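Local coordinates for protein actibind (Aspergillus niger, PDB 3D3Z) that cleaves RNA as a ribonuclease of the T2 family, probably with little base specificity and a preference for adenylic acid, at residues A[31-35]-A[146-152]; A[48-54]-A[196-200]; A[186-191]-A[219-225]. All blocks are in the same frame, centred on the assembly; numbering follows the deposited sequence. Where two conformers were deposited one is given.

Interaction 1 of 3, residues A[31-35]-A[146-152]. With D3Z (1-(5-deoxy-beta-L-xylofuranosyl)pyrimidine-2,4(1H,3H)-dione), chain E.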
# COMPACT_ATOMS: atom_id res chain seq x y z
N LEU A 31 -1.30 5.61 2.56
CA LEU A 31 -0.39 5.36 1.45
C LEU A 31 -0.41 3.90 1.07
O LEU A 31 -0.01 3.07 1.86
CB LEU A 31 1.05 5.77 1.82
CG LEU A 31 1.38 7.26 1.97
CD1 LEU A 31 0.55 8.04 3.06
CD2 LEU A 31 2.86 7.34 2.28
N GLN A 32 -0.87 3.62 -0.14
CA GLN A 32 -0.71 2.29 -0.73
C GLN A 32 0.63 2.30 -1.47
O GLN A 32 0.82 2.98 -2.46
CB GLN A 32 -1.85 1.91 -1.65
CG GLN A 32 -2.03 0.37 -1.84
CD GLN A 32 -0.91 -0.31 -2.62
OE1 GLN A 32 -0.80 -0.17 -3.85
NE2 GLN A 32 -0.15 -1.20 -1.93
N THR A 33 1.57 1.51 -0.95
CA THR A 33 2.96 1.54 -1.44
C THR A 33 3.29 0.26 -2.21
O THR A 33 2.76 -0.82 -1.90
CB THR A 33 3.95 1.76 -0.30
OG1 THR A 33 3.84 0.68 0.63
CG2 THR A 33 3.61 3.05 0.40
N GLN A 34 4.12 0.40 -3.24
CA GLN A 34 4.48 -0.69 -4.11
C GLN A 34 5.99 -0.79 -4.42
O GLN A 34 6.71 0.19 -4.33
CB GLN A 34 3.71 -0.53 -5.43
CG GLN A 34 2.22 -0.49 -5.27
CD GLN A 34 1.49 -0.36 -6.59
OE1 GLN A 34 2.09 -0.53 -7.67
NE2 GLN A 34 0.17 -0.17 -6.52
N PHE A 35 6.45 -1.97 -4.81
CA PHE A 35 7.82 -2.20 -5.21
C PHE A 35 7.94 -2.67 -6.65
O PHE A 35 7.08 -3.37 -7.11
CB PHE A 35 8.36 -3.39 -4.44
CG PHE A 35 8.80 -3.07 -3.07
CD1 PHE A 35 9.60 -1.98 -2.84
CD2 PHE A 35 8.48 -3.91 -2.01
CE1 PHE A 35 10.05 -1.72 -1.59
CE2 PHE A 35 8.93 -3.63 -0.75
CZ PHE A 35 9.72 -2.54 -0.54
N LEU A 146 -7.10 -2.61 -2.41
CA LEU A 146 -6.66 -1.29 -2.92
C LEU A 146 -5.55 -1.44 -3.97
O LEU A 146 -5.61 -0.85 -5.06
CB LEU A 146 -6.18 -0.45 -1.77
CG LEU A 146 -6.01 1.03 -2.05
CD1 LEU A 146 -7.34 1.69 -2.48
CD2 LEU A 146 -5.47 1.65 -0.77
N PHE A 147 -4.57 -2.28 -3.67
CA PHE A 147 -3.52 -2.60 -4.66
C PHE A 147 -4.08 -3.02 -6.00
O PHE A 147 -3.60 -2.58 -7.07
CB PHE A 147 -2.64 -3.69 -4.10
CG PHE A 147 -1.61 -4.21 -5.06
CD1 PHE A 147 -0.47 -3.49 -5.35
CD2 PHE A 147 -1.73 -5.45 -5.59
CE1 PHE A 147 0.49 -3.99 -6.19
CE2 PHE A 147 -0.78 -5.99 -6.46
CZ PHE A 147 0.37 -5.23 -6.77
N LYS A 148 -5.12 -3.88 -5.98
CA LYS A 148 -5.74 -4.32 -7.24
C LYS A 148 -6.23 -3.16 -8.10
O LYS A 148 -6.33 -3.29 -9.31
CB LYS A 148 -6.88 -5.30 -7.00
CG LYS A 148 -6.41 -6.67 -6.56
CD LYS A 148 -7.55 -7.45 -6.04
CE LYS A 148 -7.18 -8.87 -5.94
NZ LYS A 148 -8.38 -9.70 -5.67
N THR A 149 -6.51 -2.03 -7.50
CA THR A 149 -7.04 -0.93 -8.27
C THR A 149 -5.91 -0.05 -8.85
O THR A 149 -6.19 0.95 -9.51
CB THR A 149 -7.99 -0.04 -7.43
OG1 THR A 149 -7.26 0.61 -6.40
CG2 THR A 149 -9.19 -0.84 -6.82
N LEU A 150 -4.66 -0.38 -8.54
CA LEU A 150 -3.50 0.50 -8.81
C LEU A 150 -2.45 -0.26 -9.59
O LEU A 150 -1.37 -0.49 -9.07
CB LEU A 150 -2.92 0.97 -7.46
CG LEU A 150 -3.81 1.91 -6.67
CD1 LEU A 150 -3.31 2.04 -5.24
CD2 LEU A 150 -3.87 3.27 -7.35
N ASP A 151 -2.82 -0.70 -10.79
CA ASP A 151 -1.95 -1.49 -11.65
C ASP A 151 -0.97 -0.53 -12.38
O ASP A 151 -1.17 -0.13 -13.53
CB ASP A 151 -2.76 -2.33 -12.63
CG ASP A 151 -1.91 -3.21 -13.51
OD1 ASP A 151 -0.66 -3.21 -13.45
OD2 ASP A 151 -2.51 -3.93 -14.34
N SER A 152 0.08 -0.18 -11.65
CA SER A 152 1.22 0.62 -12.08
C SER A 152 1.84 0.15 -13.39
O SER A 152 2.08 0.95 -14.29
CB SER A 152 2.26 0.59 -10.93
OG SER A 152 1.70 1.17 -9.78
N1 D3Z E . 11.85 -5.44 1.97
C2 D3Z E . 11.41 -6.75 2.20
N3 D3Z E . 10.80 -7.42 1.23
C4 D3Z E . 10.57 -6.88 0.03
C5 D3Z E . 11.00 -5.59 -0.20
C6 D3Z E . 11.65 -4.87 0.79
O2 D3Z E . 11.58 -7.32 3.30
O4 D3Z E . 10.00 -7.49 -0.89
C1' D3Z E . 12.50 -4.68 3.01
C2' D3Z E . 12.03 -5.29 4.31
O2' D3Z E . 13.12 -5.97 4.97
C3' D3Z E . 11.42 -4.14 5.10
C4' D3Z E . 11.58 -2.89 4.26
O3' D3Z E . 10.03 -4.38 5.33
O4' D3Z E . 12.08 -3.31 2.98
C5' D3Z E . 10.24 -2.17 4.16
O HOH W 1 0.75 -2.63 -9.40
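Gln32 of the strand 31-35 comes closest to Phe147, CA to CA 6.9 Å, where helix 134-147 gives way to a type I beta turn from Phe147 to Leu150 and then to the next helix, which begins at Ser152 behind the N-cap Asp151. Gln32 and Gln34, two apart on the strand, both point from the same side of the sheet at the turn between the two helices. Gln34 reaches straight across: its chain is extended beyond CG (chi2 -179°), and its amide meets three polar groups of the protein and a water. NE2 gives one hydrogen bond to Leu150 O at 3.0 Å, nearly straight, lying in the carbonyl plane on a lone pair, and another to Gln32 OE1 at 2.8 Å. Gln34 OE1 in turn receives Ser152 OG at 2.7 Å, from above the carbonyl plane; that hydroxyl is also hydrogen-bonded to Tyr201 of the neighbouring strand. A water lies 3.0 Å from both Gln34 OE1 and Leu150 O. Gln32 bends at chi2, which brings its amide against Phe147: OE1 sits at the edge of the Phe147 ring, near its plane, 3.7 Å from CD1, while its NE2 is hydrogen-bonded to Gly52 O on strand 49-56. The CB-CG part of Gln32 packs against methyls of Leu146 and Leu150, which run the other way, with CB 3.7 Å from Leu146 CD2. Phe35, at the end of the strand, faces the other way into the ligand pocket and stacks on His51. With both N-H groups of Gln34 used and its carbonyl taken up, the amide is fixed in its rotation, and a buried polar network ties the central sheet of the T2 RNase fold to the turn joining two helices.

Interaction 2 of 3, residues A[48-54]-A[196-200]. With D3Z (1-(5-deoxy-beta-L-xylofuranosyl)pyrimidine-2,4(1H,3H)-dione), chain E.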
# COMPACT_ATOMS: atom_id res chain seq x y z
N TRP A 48 4.09 -4.84 -10.76
CA TRP A 48 4.66 -4.39 -9.51
C TRP A 48 4.05 -5.28 -8.43
O TRP A 48 3.09 -6.03 -8.68
CB TRP A 48 4.34 -2.92 -9.29
CG TRP A 48 5.10 -1.96 -10.21
CD1 TRP A 48 5.08 -1.94 -11.58
CD2 TRP A 48 5.96 -0.91 -9.79
NE1 TRP A 48 5.92 -0.92 -12.04
CE2 TRP A 48 6.47 -0.27 -10.96
CE3 TRP A 48 6.39 -0.45 -8.55
CZ2 TRP A 48 7.37 0.79 -10.90
CZ3 TRP A 48 7.30 0.61 -8.49
CH2 TRP A 48 7.78 1.21 -9.65
N THR A 49 4.63 -5.17 -7.23
CA THR A 49 4.19 -5.90 -6.03
C THR A 49 3.89 -4.94 -4.87
O THR A 49 4.23 -3.75 -4.91
CB THR A 49 5.25 -6.90 -5.61
OG1 THR A 49 6.52 -6.27 -5.49
CG2 THR A 49 5.36 -8.00 -6.67
N ILE A 50 3.25 -5.47 -3.82
CA ILE A 50 2.85 -4.74 -2.65
C ILE A 50 4.02 -4.57 -1.70
O ILE A 50 4.78 -5.50 -1.42
CB ILE A 50 1.68 -5.47 -1.82
CG1 ILE A 50 0.42 -5.67 -2.71
CG2 ILE A 50 1.38 -4.70 -0.51
CD1 ILE A 50 -0.64 -6.71 -2.20
N HIS A 51 4.15 -3.37 -1.20
CA HIS A 51 4.98 -3.07 -0.05
C HIS A 51 4.07 -3.02 1.20
O HIS A 51 4.30 -3.71 2.17
CB HIS A 51 5.74 -1.76 -0.26
CG HIS A 51 6.77 -1.45 0.79
ND1 HIS A 51 7.65 -0.39 0.65
CD2 HIS A 51 7.10 -2.06 1.96
CE1 HIS A 51 8.46 -0.36 1.71
NE2 HIS A 51 8.16 -1.38 2.50
N GLY A 52 3.06 -2.18 1.17
CA GLY A 52 2.11 -2.02 2.28
C GLY A 52 1.01 -0.99 2.12
O GLY A 52 0.67 -0.56 1.02
N LEU A 53 0.44 -0.64 3.27
CA LEU A 53 -0.54 0.41 3.45
C LEU A 53 -0.18 1.13 4.75
O LEU A 53 -0.14 0.51 5.79
CB LEU A 53 -1.96 -0.19 3.50
CG LEU A 53 -3.11 0.83 3.71
CD1 LEU A 53 -3.27 1.81 2.50
CD2 LEU A 53 -4.43 0.04 4.00
N TRP A 54 0.12 2.42 4.66
CA TRP A 54 0.69 3.18 5.75
C TRP A 54 -0.16 4.38 6.07
O TRP A 54 -0.48 5.17 5.15
CB TRP A 54 2.10 3.72 5.40
CG TRP A 54 3.08 2.74 4.87
CD1 TRP A 54 3.08 1.37 5.03
CD2 TRP A 54 4.24 3.05 4.12
NE1 TRP A 54 4.15 0.81 4.35
CE2 TRP A 54 4.90 1.82 3.81
CE3 TRP A 54 4.79 4.24 3.65
CZ2 TRP A 54 6.07 1.76 3.04
CZ3 TRP A 54 5.98 4.18 2.89
CH2 TRP A 54 6.60 2.94 2.59
N LEU A 196 13.91 2.86 -11.32
CA LEU A 196 12.55 2.89 -10.82
C LEU A 196 12.36 1.65 -9.89
O LEU A 196 12.69 0.50 -10.24
CB LEU A 196 11.58 2.97 -12.04
CG LEU A 196 10.14 3.40 -11.93
CD1 LEU A 196 9.97 4.77 -11.31
CD2 LEU A 196 9.50 3.27 -13.33
N SER A 197 11.90 1.95 -8.69
CA SER A 197 11.99 1.07 -7.53
C SER A 197 10.73 1.04 -6.62
O SER A 197 10.34 -0.02 -6.18
CB SER A 197 13.16 1.51 -6.69
OG SER A 197 13.26 0.66 -5.59
N GLN A 198 10.17 2.19 -6.29
CA GLN A 198 9.06 2.31 -5.32
C GLN A 198 8.03 3.34 -5.75
O GLN A 198 8.39 4.36 -6.39
CB GLN A 198 9.62 2.72 -3.95
CG GLN A 198 10.58 1.67 -3.31
CD GLN A 198 10.82 1.90 -1.85
OE1 GLN A 198 9.88 2.11 -1.10
NE2 GLN A 198 12.12 1.86 -1.42
N LEU A 199 6.78 3.11 -5.34
CA LEU A 199 5.64 4.01 -5.58
C LEU A 199 4.81 4.12 -4.29
O LEU A 199 4.58 3.10 -3.56
CB LEU A 199 4.79 3.53 -6.75
CG LEU A 199 5.38 3.44 -8.17
CD1 LEU A 199 4.39 2.82 -9.13
CD2 LEU A 199 5.84 4.83 -8.68
N TYR A 200 4.45 5.36 -3.91
CA TYR A 200 3.45 5.62 -2.85
C TYR A 200 2.26 6.40 -3.42
O TYR A 200 2.37 7.57 -3.79
CB TYR A 200 3.95 6.43 -1.65
CG TYR A 200 5.31 6.17 -1.05
CD1 TYR A 200 6.02 4.96 -1.22
CD2 TYR A 200 5.89 7.15 -0.24
CE1 TYR A 200 7.26 4.78 -0.63
CE2 TYR A 200 7.13 6.97 0.35
CZ TYR A 200 7.81 5.79 0.17
OH TYR A 200 9.04 5.63 0.79
N1 D3Z E . 11.85 -5.44 1.97
C2 D3Z E . 11.41 -6.75 2.20
N3 D3Z E . 10.80 -7.42 1.23
C4 D3Z E . 10.57 -6.88 0.03
C5 D3Z E . 11.00 -5.59 -0.20
C6 D3Z E . 11.65 -4.87 0.79
O2 D3Z E . 11.58 -7.32 3.30
O4 D3Z E . 10.00 -7.49 -0.89
C1' D3Z E . 12.50 -4.68 3.01
C2' D3Z E . 12.03 -5.29 4.31
O2' D3Z E . 13.12 -5.97 4.97
C3' D3Z E . 11.42 -4.14 5.10
C4' D3Z E . 11.58 -2.89 4.26
O3' D3Z E . 10.03 -4.38 5.33
O4' D3Z E . 12.08 -3.31 2.98
C5' D3Z E . 10.24 -2.17 4.16
O HOH W 2 7.32 1.19 -1.59
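The antiparallel central sheet of the RNase T2 fold curls here, so that strands 49-56 and 195-206, each paired with strand 29-35 between them, meet through side chains on both faces of that strand, beside the predicted active site. No direct hydrogen bond joins the two segments. On the side of Gln34 the indole of Trp48 lies across Leu199, whose CD1 stands over the six-membered ring in a CH-pi contact, 3.7 Å from the centroid and 10° off the normal. Leu196 CG meets the same indole at its edge, near the plane, 3.9 Å from CZ2. Trp48 NE1 is hydrogen-bonded to Tyr232 OH. On the side of Thr33, Trp54 directs the edge of its six-membered ring at the face of Tyr200, a T-shaped pair with planes 67° apart, its CZ3 3.7 Å from Tyr200 CZ. Trp54 NE1 is hydrogen-bonded to Glu111 OE1, and the indole stacks on His115; both are predicted active-site residues. On this side too sits His51, itself predicted to be in the active site and part of the ligand pocket. A classic beta bulge, His51 and Gly52 both facing Thr33, falls here. The imidazole reaches over Thr33 toward the other strand because chi1 of -172° carries CG away from the backbone N; one face lies against Trp54 CZ2. Gln198 points away at CB, yet its extended chain returns the amide to the histidine. A water in the plane of the imidazole bridges the two, 2.8 Å from His51 ND1 and 2.8 Å from Gln198 OE1, to which it donates.

Interaction 3 of 3, residues A[186-191]-A[219-225]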
# COMPACT_ATOMS: atom_id res chain seq x y z
N PRO A 186 -0.24 12.32 -8.98
CA PRO A 186 0.86 11.38 -9.11
C PRO A 186 1.20 10.74 -7.78
O PRO A 186 1.01 11.36 -6.75
CB PRO A 186 2.04 12.25 -9.59
CG PRO A 186 1.61 13.63 -9.46
CD PRO A 186 0.17 13.72 -9.22
N PRO A 187 1.73 9.50 -7.81
CA PRO A 187 2.30 8.93 -6.56
C PRO A 187 3.65 9.62 -6.24
O PRO A 187 4.20 10.27 -7.11
CB PRO A 187 2.52 7.47 -6.93
CG PRO A 187 2.75 7.49 -8.43
CD PRO A 187 1.85 8.58 -8.96
N TYR A 188 4.15 9.48 -5.02
CA TYR A 188 5.60 9.47 -4.84
C TYR A 188 6.26 8.42 -5.76
O TYR A 188 5.86 7.26 -5.81
CB TYR A 188 5.98 9.23 -3.39
CG TYR A 188 7.44 9.00 -3.19
CD1 TYR A 188 8.34 10.08 -3.07
CD2 TYR A 188 7.96 7.70 -3.13
CE1 TYR A 188 9.72 9.84 -2.89
CE2 TYR A 188 9.31 7.47 -2.95
CZ TYR A 188 10.19 8.54 -2.85
OH TYR A 188 11.53 8.24 -2.65
N VAL A 189 7.29 8.86 -6.51
CA VAL A 189 8.12 7.99 -7.34
C VAL A 189 9.53 7.85 -6.72
O VAL A 189 10.27 8.84 -6.63
CB VAL A 189 8.18 8.50 -8.79
CG1 VAL A 189 8.96 7.51 -9.70
CG2 VAL A 189 6.77 8.71 -9.30
N GLY A 190 9.90 6.62 -6.35
CA GLY A 190 11.16 6.33 -5.67
C GLY A 190 12.10 5.57 -6.57
O GLY A 190 11.69 4.63 -7.25
N CYS A 191 13.36 6.02 -6.64
CA CYS A 191 14.40 5.39 -7.47
C CYS A 191 15.51 4.88 -6.59
O CYS A 191 15.74 5.39 -5.50
CB CYS A 191 15.00 6.40 -8.47
SG CYS A 191 13.96 6.77 -9.84
N ARG A 219 0.27 13.75 -3.07
CA ARG A 219 1.46 13.20 -2.44
C ARG A 219 2.10 14.20 -1.48
O ARG A 219 2.19 15.40 -1.77
CB ARG A 219 2.46 12.72 -3.50
CG ARG A 219 3.12 13.84 -4.33
CD ARG A 219 3.77 13.28 -5.53
NE ARG A 219 4.37 14.34 -6.34
CZ ARG A 219 5.02 14.12 -7.48
NH1 ARG A 219 5.19 12.88 -7.91
NH2 ARG A 219 5.53 15.15 -8.16
N LEU A 220 2.50 13.72 -0.32
CA LEU A 220 3.16 14.54 0.68
C LEU A 220 4.72 14.42 0.56
O LEU A 220 5.44 15.00 1.36
CB LEU A 220 2.67 14.13 2.09
CG LEU A 220 1.14 13.97 2.32
CD1 LEU A 220 0.81 13.35 3.69
CD2 LEU A 220 0.39 15.29 2.15
N GLU A 221 5.19 13.64 -0.42
CA GLU A 221 6.62 13.53 -0.78
C GLU A 221 6.58 13.33 -2.30
O GLU A 221 5.70 12.63 -2.78
CB GLU A 221 7.26 12.36 -0.02
CG GLU A 221 8.75 12.55 0.29
CD GLU A 221 9.53 11.25 0.63
OE1 GLU A 221 8.97 10.29 1.22
OE2 GLU A 221 10.75 11.22 0.30
N ASP A 222 7.48 13.97 -3.06
CA ASP A 222 7.39 13.92 -4.55
C ASP A 222 8.21 12.80 -5.22
O ASP A 222 7.66 11.93 -5.94
CB ASP A 222 7.81 15.26 -5.18
CG ASP A 222 6.90 16.43 -4.80
OD1 ASP A 222 5.74 16.21 -4.38
OD2 ASP A 222 7.37 17.58 -4.96
N SER A 223 9.52 12.84 -5.03
CA SER A 223 10.39 11.90 -5.70
C SER A 223 11.83 12.12 -5.29
O SER A 223 12.25 13.24 -4.95
CB SER A 223 10.28 12.00 -7.21
OG SER A 223 11.12 11.03 -7.81
N ASN A 224 12.58 11.04 -5.32
CA ASN A 224 14.01 11.13 -5.13
C ASN A 224 14.74 10.77 -6.40
O ASN A 224 15.94 10.46 -6.36
CB ASN A 224 14.43 10.24 -3.97
CG ASN A 224 14.31 8.75 -4.29
OD1 ASN A 224 13.77 8.37 -5.31
ND2 ASN A 224 14.83 7.93 -3.42
N CYS A 225 14.04 10.74 -7.53
CA CYS A 225 14.63 10.45 -8.80
C CYS A 225 15.15 11.74 -9.44
O CYS A 225 14.71 12.85 -9.10
CB CYS A 225 13.62 9.85 -9.76
SG CYS A 225 12.85 8.29 -9.16
O HOH W 3 0.09 13.92 -6.08
O HOH W 4 12.91 9.64 -0.61
O HOH W 5 14.49 4.52 -3.16
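Chi1 of 171° sets the Tyr188 ring, its CG anti to the backbone N, alongside Glu221-Asn224, and chi1 of 70° turns the Asn224 amide, its CG between the backbone N and the carbonyl carbon, back toward Cys191. The loop 219-225 thus runs beside strand 188-192, the edge of the central sheet, and adds a single beta bridge between Val189 and Ser223. Val189 N donates to Asp222 O at 3.1 Å. Val189 O takes Ser223 OG at 2.6 Å and, weakly, Asn224 N; Ser223 OG also accepts from Cys225 N, an ST turn. The Glu221 carboxylate runs along the Tyr188 ring, its OE2 3.6 Å from Tyr188 CE1, and a water links Tyr188 OH to Glu221 OE2. At the start of the loop the guanidinium of Arg219 has Pro186 CG over one face and Asp222 CA over the other. Its NH1 donates to Pro187 O at 2.9 Å, with the acceptor in the guanidinium plane, and also forms a salt bridge with Glu175 of helix 171-179. Asn224 OD1 receives Cys191 N at 2.7 Å on a lone pair, a side chain taking the place of a backbone partner. The far end is closed covalently by the disulfide Cys191 SG to Cys225 SG, 2.0 Å long with chi3 of 97°.

The three contacts follow the antiparallel sheet of the T2 RNase fold from its middle to its edge. Strand 29-35 of interaction 1 lies between the two strands of interaction 2, bonded to both, and the centres of these contacts are about 7 Å apart; along the chain their segments alternate. Interaction 3 lies about 11 Å from interaction 2, centre to centre, and about 14 Å from interaction 1. It is joined to interaction 2 by backbone pairing of strands 188-192 and 195-206, and follows interaction 1 in series. One sheet thus carries the helix packing of interaction 1 and the ligand-pocket residues Phe35 and His51, the latter probably catalytic, while a disulfide ties a loop to its edge.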